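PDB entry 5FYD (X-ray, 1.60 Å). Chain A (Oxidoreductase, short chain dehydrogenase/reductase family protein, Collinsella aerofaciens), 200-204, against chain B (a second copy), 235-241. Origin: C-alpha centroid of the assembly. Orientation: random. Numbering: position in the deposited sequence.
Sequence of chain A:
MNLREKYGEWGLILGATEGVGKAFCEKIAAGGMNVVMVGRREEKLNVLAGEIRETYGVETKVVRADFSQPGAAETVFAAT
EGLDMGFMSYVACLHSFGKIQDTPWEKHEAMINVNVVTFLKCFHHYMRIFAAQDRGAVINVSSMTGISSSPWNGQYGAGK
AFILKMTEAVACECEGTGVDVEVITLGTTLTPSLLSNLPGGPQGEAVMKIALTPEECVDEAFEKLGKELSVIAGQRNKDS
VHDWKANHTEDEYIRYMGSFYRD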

# COMPACT_ATOMS: atom_id res chain seq x y z
N GLY A 200 1.02 -7.07 10.84
CA GLY A 200 1.17 -7.27 12.27
C GLY A 200 2.48 -6.79 12.82
O GLY A 200 3.27 -6.15 12.12
N GLY A 201 2.67 -7.08 14.10
CA GLY A 201 3.95 -6.95 14.76
C GLY A 201 4.08 -5.69 15.58
O GLY A 201 3.25 -4.78 15.46
N PRO A 202 5.12 -5.63 16.44
CA PRO A 202 5.43 -4.40 17.17
C PRO A 202 5.87 -3.27 16.22
O PRO A 202 5.68 -2.09 16.54
CB PRO A 202 6.58 -4.82 18.10
CG PRO A 202 7.20 -6.01 17.44
CD PRO A 202 6.06 -6.72 16.77
N GLN A 203 6.46 -3.64 15.08
CA GLN A 203 6.77 -2.69 14.00
C GLN A 203 5.50 -2.04 13.40
O GLN A 203 5.52 -0.86 13.04
CB GLN A 203 7.66 -3.33 12.92
CG GLN A 203 7.03 -4.42 12.07
CD GLN A 203 6.98 -5.79 12.73
OE1 GLN A 203 7.21 -5.92 13.93
NE2 GLN A 203 6.66 -6.83 11.95
N GLY A 204 4.41 -2.80 13.30
CA GLY A 204 3.09 -2.23 12.98
C GLY A 204 2.69 -1.14 13.97
O GLY A 204 2.20 -0.09 13.58
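Chain B 235-241: QRNKDSV

This is a small contact between two copies of one protein, in which the side of a helix in chain B packs against the glycine-rich turn and first helical residues of chain A, held by one amide-to-amide hydrogen bond and a few van der Waals contacts around a proline ring. The two stretches together bury 205 Å².

Chain B is helical throughout, with phi near -60° and psi near -45°. Its backbone hydrogen bonds follow the i to i+4 pattern: Ser B240 N to Arg B236 O is 2.9 Å, and Val B241 N to Asn B237 O is 3.0 Å. Chain A is extended at Gly A200, passes through Gly A201 at the N-cap position, and enters its own helix at Pro A202. The register rises in both chains, Gly A201 CA lying 5.4 Å from Asn B237 CA and Pro A202 CA 6.6 Å from Ser B240 CA, yet overall chain A runs crosswise to the chain B helix.

Helical periodicity selects the residues of chain B that take part. Arg B236, Asn B237 and Ser B240 fall on the side facing chain A, whereas Lys B238 and Val B241 are out of reach.

Asn B237 is at the center of the contact. Its CB points sideways, but with chi1 in m the amide comes nearer, and Asn B237 OD1 accepts a hydrogen bond from Gln A203 NE2 at 3.1 Å. Gln A203, with chi1 in p and chi2 in m, likewise starts sideways and brings its end closer. The fit is imperfect, since Gln A203 OE1 also lies 3.0 Å from Asn B237 OD1; both are acceptors, so this approach adds no bond. Pro A202 and Gln A203 are poorly ordered, so their fine distances deserve caution.

Gly A201 leaves room for that amide. Gly A201 CA is 3.5 Å from Asn B237 OD1, and a CB on Gly A201 would come within 2.6 Å of Asn B237 OD1 and 2.4 Å of Gln A203 NE2. The backbone angles of 101° and 166° independently call for glycine.

Pro A202 suits the first turn of a helix, where its lack of an amide hydrogen costs little and its ring restrains phi, here -65°. Its CA-to-CB bond points toward chain B. Pro A202 CD lies 3.4 Å from Asn B237 OD1 and 3.7 Å from Ser B240 CB, while Pro A202 CG lies 3.9 Å from Arg B236 CB. Ser B240 also points toward chain A but makes no hydrogen bond to it here. Beyond CB, Arg B236 runs extended, clear of the proline.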

# COMPACT_ATOMS: atom_id res chain seq x y z
N GLN B 235 12.54 -12.19 15.64
CA GLN B 235 12.49 -12.40 17.08
C GLN B 235 11.44 -11.52 17.74
O GLN B 235 10.72 -12.00 18.62
CB GLN B 235 13.87 -12.14 17.73
CG GLN B 235 13.92 -12.52 19.21
CD GLN B 235 13.62 -13.99 19.48
OE1 GLN B 235 14.20 -14.88 18.85
NE2 GLN B 235 12.70 -14.24 20.41
N ARG B 236 11.36 -10.26 17.33
CA ARG B 236 10.40 -9.33 17.91
C ARG B 236 8.98 -9.81 17.70
O ARG B 236 8.16 -9.69 18.59
CB ARG B 236 10.55 -7.92 17.34
CG ARG B 236 11.80 -7.19 17.80
CD ARG B 236 11.87 -5.79 17.19
NE ARG B 236 13.10 -5.09 17.60
CZ ARG B 236 13.56 -3.96 17.05
NH1 ARG B 236 12.91 -3.36 16.05
NH2 ARG B 236 14.69 -3.43 17.51
N ASN B 237 8.68 -10.34 16.51
CA ASN B 237 7.34 -10.86 16.22
C ASN B 237 7.03 -12.09 17.08
O ASN B 237 5.92 -12.22 17.55
CB ASN B 237 7.18 -11.22 14.74
CG ASN B 237 7.14 -10.01 13.81
OD1 ASN B 237 6.76 -8.90 14.20
ND2 ASN B 237 7.50 -10.23 12.54
N LYS B 238 7.99 -13.00 17.24
CA LYS B 238 7.80 -14.16 18.12
C LYS B 238 7.43 -13.70 19.54
O LYS B 238 6.49 -14.20 20.13
CB LYS B 238 9.06 -15.04 18.20
CG LYS B 238 9.45 -15.77 16.92
CD LYS B 238 10.76 -16.50 17.13
CE LYS B 238 11.31 -17.08 15.84
NZ LYS B 238 11.69 -16.02 14.87
N ASP B 239 8.17 -12.73 20.06
CA ASP B 239 7.96 -12.22 21.43
C ASP B 239 6.61 -11.51 21.56
O ASP B 239 5.90 -11.67 22.55
CB ASP B 239 9.07 -11.22 21.84
CG ASP B 239 10.44 -11.88 22.03
OD1 ASP B 239 10.55 -13.12 22.13
OD2 ASP B 239 11.41 -11.11 22.07
N SER B 240 6.25 -10.74 20.55
CA SER B 240 4.98 -10.03 20.53
C SER B 240 3.80 -10.99 20.50
O SER B 240 2.84 -10.82 21.26
CB SER B 240 4.93 -9.08 19.34
OG SER B 240 3.72 -8.36 19.36
N VAL B 241 3.85 -12.00 19.65
CA VAL B 241 2.78 -12.99 19.63
C VAL B 241 2.74 -13.76 20.97
O VAL B 241 1.65 -14.00 21.52
CB VAL B 241 2.92 -13.97 18.45
CG1 VAL B 241 1.93 -15.10 18.59
CG2 VAL B 241 2.72 -13.23 17.15